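Local coordinates for protein endoglucanase A (Clostridium acetobutylicum, PDB 3IK2) that probably hydrolyses internal beta-1,4-glucosidic bonds of cellulose, as a family 44 glycoside hydrolase with a TIM-like barrel, at residues S82-F87 with N157-K162; N49-A54 with A111-P116. One frame throughout, in Å; residues are numbered along the deposited sequence.

Interaction 1. Residues S82-F87 with N157-K162. With ACT (acetate ion), chain I.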
# COMPACT_ATOMS: atom_id res chain seq x y z
N SER A 82 -11.89 -18.31 9.40
CA SER A 82 -10.66 -18.75 10.06
C SER A 82 -9.38 -18.19 9.41
O SER A 82 -8.38 -17.96 10.10
CB SER A 82 -10.60 -20.29 10.19
OG SER A 82 -10.32 -20.91 8.94
N VAL A 83 -9.41 -17.97 8.10
CA VAL A 83 -8.31 -17.35 7.40
C VAL A 83 -8.09 -15.91 7.92
O VAL A 83 -6.96 -15.51 8.24
CB VAL A 83 -8.54 -17.38 5.84
CG1 VAL A 83 -7.59 -16.44 5.09
CG2 VAL A 83 -8.48 -18.84 5.27
N TYR A 84 -9.18 -15.14 7.99
CA TYR A 84 -9.16 -13.73 8.47
C TYR A 84 -8.90 -13.62 9.97
O TYR A 84 -8.22 -12.68 10.42
CB TYR A 84 -10.47 -13.02 8.08
CG TYR A 84 -10.56 -12.63 6.61
CD1 TYR A 84 -10.98 -11.35 6.24
CD2 TYR A 84 -10.22 -13.53 5.59
CE1 TYR A 84 -11.08 -10.99 4.91
CE2 TYR A 84 -10.30 -13.17 4.26
CZ TYR A 84 -10.74 -11.90 3.93
OH TYR A 84 -10.85 -11.53 2.61
N THR A 85 -9.43 -14.54 10.76
CA THR A 85 -9.11 -14.51 12.18
C THR A 85 -7.65 -14.94 12.46
O THR A 85 -6.97 -14.35 13.30
CB THR A 85 -10.22 -15.16 13.08
OG1 THR A 85 -10.31 -16.56 12.85
CG2 THR A 85 -11.59 -14.51 12.79
N ALA A 86 -7.11 -15.90 11.72
CA ALA A 86 -5.68 -16.20 11.86
C ALA A 86 -4.87 -14.94 11.51
O ALA A 86 -3.97 -14.54 12.25
CB ALA A 86 -5.26 -17.39 10.98
N PHE A 87 -5.20 -14.34 10.37
CA PHE A 87 -4.59 -13.08 9.93
C PHE A 87 -4.64 -11.96 10.99
O PHE A 87 -3.60 -11.44 11.40
CB PHE A 87 -5.17 -12.60 8.59
CG PHE A 87 -4.62 -11.29 8.13
CD1 PHE A 87 -3.38 -11.23 7.51
CD2 PHE A 87 -5.35 -10.10 8.32
CE1 PHE A 87 -2.87 -9.99 7.10
CE2 PHE A 87 -4.82 -8.86 7.91
CZ PHE A 87 -3.59 -8.82 7.30
N ASN A 157 -20.03 -8.78 10.58
CA ASN A 157 -20.63 -8.99 11.90
C ASN A 157 -19.87 -10.06 12.71
O ASN A 157 -19.66 -9.88 13.89
CB ASN A 157 -22.12 -9.36 11.78
CG ASN A 157 -22.80 -9.47 13.14
OD1 ASN A 157 -23.12 -8.46 13.78
ND2 ASN A 157 -23.02 -10.71 13.60
N TYR A 158 -19.47 -11.15 12.07
CA TYR A 158 -18.68 -12.21 12.70
C TYR A 158 -17.35 -11.65 13.20
O TYR A 158 -16.90 -11.98 14.29
CB TYR A 158 -18.44 -13.38 11.71
CG TYR A 158 -17.58 -14.49 12.30
CD1 TYR A 158 -18.16 -15.58 12.94
CD2 TYR A 158 -16.19 -14.43 12.23
CE1 TYR A 158 -17.39 -16.57 13.50
CE2 TYR A 158 -15.40 -15.40 12.81
CZ TYR A 158 -16.01 -16.48 13.43
OH TYR A 158 -15.23 -17.46 13.98
N LEU A 159 -16.73 -10.80 12.40
CA LEU A 159 -15.42 -10.25 12.71
C LEU A 159 -15.50 -9.26 13.87
O LEU A 159 -14.66 -9.27 14.77
CB LEU A 159 -14.78 -9.61 11.46
CG LEU A 159 -14.41 -10.58 10.31
CD1 LEU A 159 -14.08 -9.80 9.03
CD2 LEU A 159 -13.23 -11.50 10.68
N VAL A 160 -16.52 -8.42 13.85
CA VAL A 160 -16.74 -7.42 14.90
C VAL A 160 -17.15 -8.11 16.20
O VAL A 160 -16.77 -7.68 17.30
CB VAL A 160 -17.78 -6.36 14.45
CG1 VAL A 160 -18.23 -5.46 15.65
CG2 VAL A 160 -17.19 -5.53 13.33
N ASN A 161 -17.93 -9.18 16.07
CA ASN A 161 -18.28 -9.97 17.24
C ASN A 161 -17.02 -10.49 17.95
O ASN A 161 -16.95 -10.48 19.18
CB ASN A 161 -19.21 -11.13 16.89
CG ASN A 161 -19.41 -12.12 18.09
OD1 ASN A 161 -18.59 -13.03 18.31
ND2 ASN A 161 -20.48 -11.91 18.84
N LYS A 162 -16.04 -10.94 17.17
CA LYS A 162 -14.78 -11.43 17.73
C LYS A 162 -13.89 -10.32 18.28
O LYS A 162 -13.39 -10.42 19.40
CB LYS A 162 -14.04 -12.29 16.69
CG LYS A 162 -12.81 -12.99 17.24
CD LYS A 162 -12.43 -14.14 16.31
CE LYS A 162 -11.76 -15.27 17.08
NZ LYS A 162 -10.52 -14.86 17.82
C ACT I . -24.62 -12.04 16.52
O ACT I . -24.19 -10.88 16.35
OXT ACT I . -25.24 -12.57 15.56
CH3 ACT I . -24.37 -12.76 17.81
O HOH W 1 -12.63 -17.88 12.65
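Thr85 pushes its methyl CG2 in among three side chains of the facing helix: Tyr158, Leu159 and Lys162. Thr85 CG2 comes to 3.6 Å from Lys162 CD. It meets the Tyr158 ring at the edge, in its plane, 3.9 Å from Tyr158 CE2. At chi1 67° the methyl of Thr85 stands anti to the carbonyl carbon, which turns it toward helix 152-163 and sets OG1 beside it, facing a water. Thr85 OG1 donates to this water, 2.7 Å away, and Tyr158 OH donates to it too, so a water bridge runs beside the apolar contact. Both residues lie on helices packed against the parallel beta/alpha barrel. Helices 82-93 and 152-163 follow barrel strands 34-37 and 99-103, and the axes of their short segments approach to 11.1 Å, with a crossing angle of -36°. The end of Leu159 reaches toward helix 82-93: Leu159 CD2 touches Thr85 CG2 and lies 4.1 Å from Tyr84 CB. The Tyr84 ring goes on inward, where it stacks with Tyr45, meets Phe155 edge-to-face and hydrogen-bonds through OH to Thr102 O. Lys162 lies across Thr85 at about a right angle on the exposed margin, and its NZ makes a long, weak ion pair with Asp89.

Interaction 2. Residues N49-A54 with A111-P116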
# COMPACT_ATOMS: atom_id res chain seq x y z
N ASN A 49 -16.50 -21.20 4.35
CA ASN A 49 -15.71 -22.44 4.33
C ASN A 49 -14.23 -22.26 4.03
O ASN A 49 -13.48 -23.23 4.03
CB ASN A 49 -16.34 -23.46 3.37
CG ASN A 49 -16.40 -22.98 1.94
OD1 ASN A 49 -15.78 -22.01 1.57
ND2 ASN A 49 -17.16 -23.68 1.12
N ASN A 50 -13.82 -21.02 3.72
CA ASN A 50 -12.44 -20.63 3.45
C ASN A 50 -11.88 -21.05 2.08
O ASN A 50 -10.67 -20.87 1.81
CB ASN A 50 -11.50 -21.01 4.61
CG ASN A 50 -11.93 -20.40 5.91
OD1 ASN A 50 -11.73 -19.21 6.15
ND2 ASN A 50 -12.55 -21.22 6.75
N ASP A 51 -12.74 -21.64 1.24
CA ASP A 51 -12.41 -21.91 -0.15
C ASP A 51 -12.18 -20.63 -0.93
O ASP A 51 -12.75 -19.57 -0.64
CB ASP A 51 -13.52 -22.74 -0.83
CG ASP A 51 -13.70 -24.11 -0.18
OD1 ASP A 51 -12.81 -24.51 0.60
OD2 ASP A 51 -14.71 -24.78 -0.45
N SER A 52 -11.32 -20.73 -1.94
CA SER A 52 -11.08 -19.59 -2.81
C SER A 52 -10.66 -20.10 -4.19
O SER A 52 -10.40 -21.30 -4.37
CB SER A 52 -10.08 -18.60 -2.18
OG SER A 52 -8.77 -19.17 -1.99
N ASN A 53 -10.60 -19.19 -5.16
CA ASN A 53 -10.23 -19.53 -6.51
C ASN A 53 -9.11 -18.60 -7.01
O ASN A 53 -9.19 -17.36 -6.87
CB ASN A 53 -11.48 -19.52 -7.40
CG ASN A 53 -11.24 -20.15 -8.79
OD1 ASN A 53 -10.63 -19.53 -9.66
ND2 ASN A 53 -11.75 -21.36 -8.99
N ALA A 54 -8.08 -19.21 -7.58
CA ALA A 54 -6.90 -18.49 -8.09
C ALA A 54 -7.21 -17.59 -9.29
O ALA A 54 -6.44 -16.66 -9.57
CB ALA A 54 -5.75 -19.48 -8.45
N ALA A 111 -17.43 -22.46 -4.08
CA ALA A 111 -18.22 -23.39 -3.30
C ALA A 111 -17.39 -24.61 -2.82
O ALA A 111 -17.73 -25.25 -1.86
CB ALA A 111 -19.44 -23.83 -4.09
N ASP A 112 -16.28 -24.92 -3.49
CA ASP A 112 -15.56 -26.16 -3.14
C ASP A 112 -14.05 -26.04 -3.30
O ASP A 112 -13.51 -24.94 -3.44
CB ASP A 112 -16.14 -27.39 -3.88
CG ASP A 112 -16.11 -27.25 -5.43
OD1 ASP A 112 -15.10 -26.79 -6.00
OD2 ASP A 112 -17.12 -27.64 -6.07
N GLN A 113 -13.37 -27.18 -3.22
CA GLN A 113 -11.93 -27.26 -3.47
C GLN A 113 -11.67 -28.27 -4.56
O GLN A 113 -10.76 -29.08 -4.42
CB GLN A 113 -11.18 -27.68 -2.21
CG GLN A 113 -11.25 -26.67 -1.09
CD GLN A 113 -10.56 -27.14 0.19
OE1 GLN A 113 -9.79 -28.11 0.18
NE2 GLN A 113 -10.81 -26.42 1.29
N SER A 114 -12.44 -28.20 -5.64
CA SER A 114 -12.37 -29.23 -6.69
C SER A 114 -11.24 -29.04 -7.69
O SER A 114 -11.15 -29.80 -8.63
CB SER A 114 -13.71 -29.40 -7.43
OG SER A 114 -14.18 -28.17 -7.96
N GLY A 115 -10.36 -28.06 -7.47
CA GLY A 115 -9.18 -27.90 -8.31
C GLY A 115 -9.40 -27.01 -9.53
O GLY A 115 -10.28 -26.15 -9.52
N PRO A 116 -8.60 -27.22 -10.60
CA PRO A 116 -8.78 -26.38 -11.81
C PRO A 116 -10.19 -26.49 -12.37
O PRO A 116 -10.68 -27.60 -12.55
CB PRO A 116 -7.74 -26.94 -12.80
CG PRO A 116 -6.74 -27.65 -11.96
CD PRO A 116 -7.51 -28.19 -10.77
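Asp51 turns its carboxylate onto the backbone of Ala111 and Asp112, and the side chain of Gln113 reaches its other oxygen. This is the close part of the contact. Asp51 is buried and gives up more surface here than any other residue of the two segments. Asp51 OD2 lies 3.1 Å from Asp112 CA, with the carbonyl oxygens of Ala111 and Asp112 close by; these are packing contacts, not hydrogen bonds. A hydrogen bond runs from Gln113 NE2 to Asp51 OD1, 2.9 Å long with an angle of 159° at the hydrogen. The donor comes on the syn side, 26° out of the carboxylate plane, while OD1 lies almost in the amide plane. The two planes are 74° apart. With CG anti to the carbonyl carbon, Gln113 CG lies 3.2 Å from Asp51 OD1, and the extended chain beyond it carries NE2 to the same oxygen. Two Asx turns shape the facing loops. Asn49 OD1 accepts from Asp51 N at 3.1 Å, and Asp112 OD1 accepts from Ser114 N at 3.0 Å. Ser114 OG donates to that same Asp112 oxygen from the same face, at 2.6 Å. The loops lead into strands 52-53 and 115-116, the outer strands of a small antiparallel sheet with 61-63 between them. The solvent side is carried by the exposed Gln113, which reaches in to the buried Asp51. Its backbone N binds a glycerol, probably from the crystallisation liquor. At the other end, Asn49 ND2 lies 3.4 Å from Ala111 O.

From the N terminus, the chain meets 49-54 first, then 82-87, 111-116 and 157-162. Interaction 2 closes when 111-116 returns to 49-54, across 56 residues that include helix 82-93. Interaction 1 closes later, when 157-162 comes back to 82-87 across 69 residues that include 111-116. The two loops therefore cross rather than nest. Interaction 1 joins two helices that pack around the barrel. Interaction 2 joins excursions that follow strands 34-37 and 99-103, at the small three-stranded sheet. Their centres lie 19 Å apart, but they touch where Asn50 OD1 probably accepts a hydrogen bond from Val83 N, at 3.3 Å.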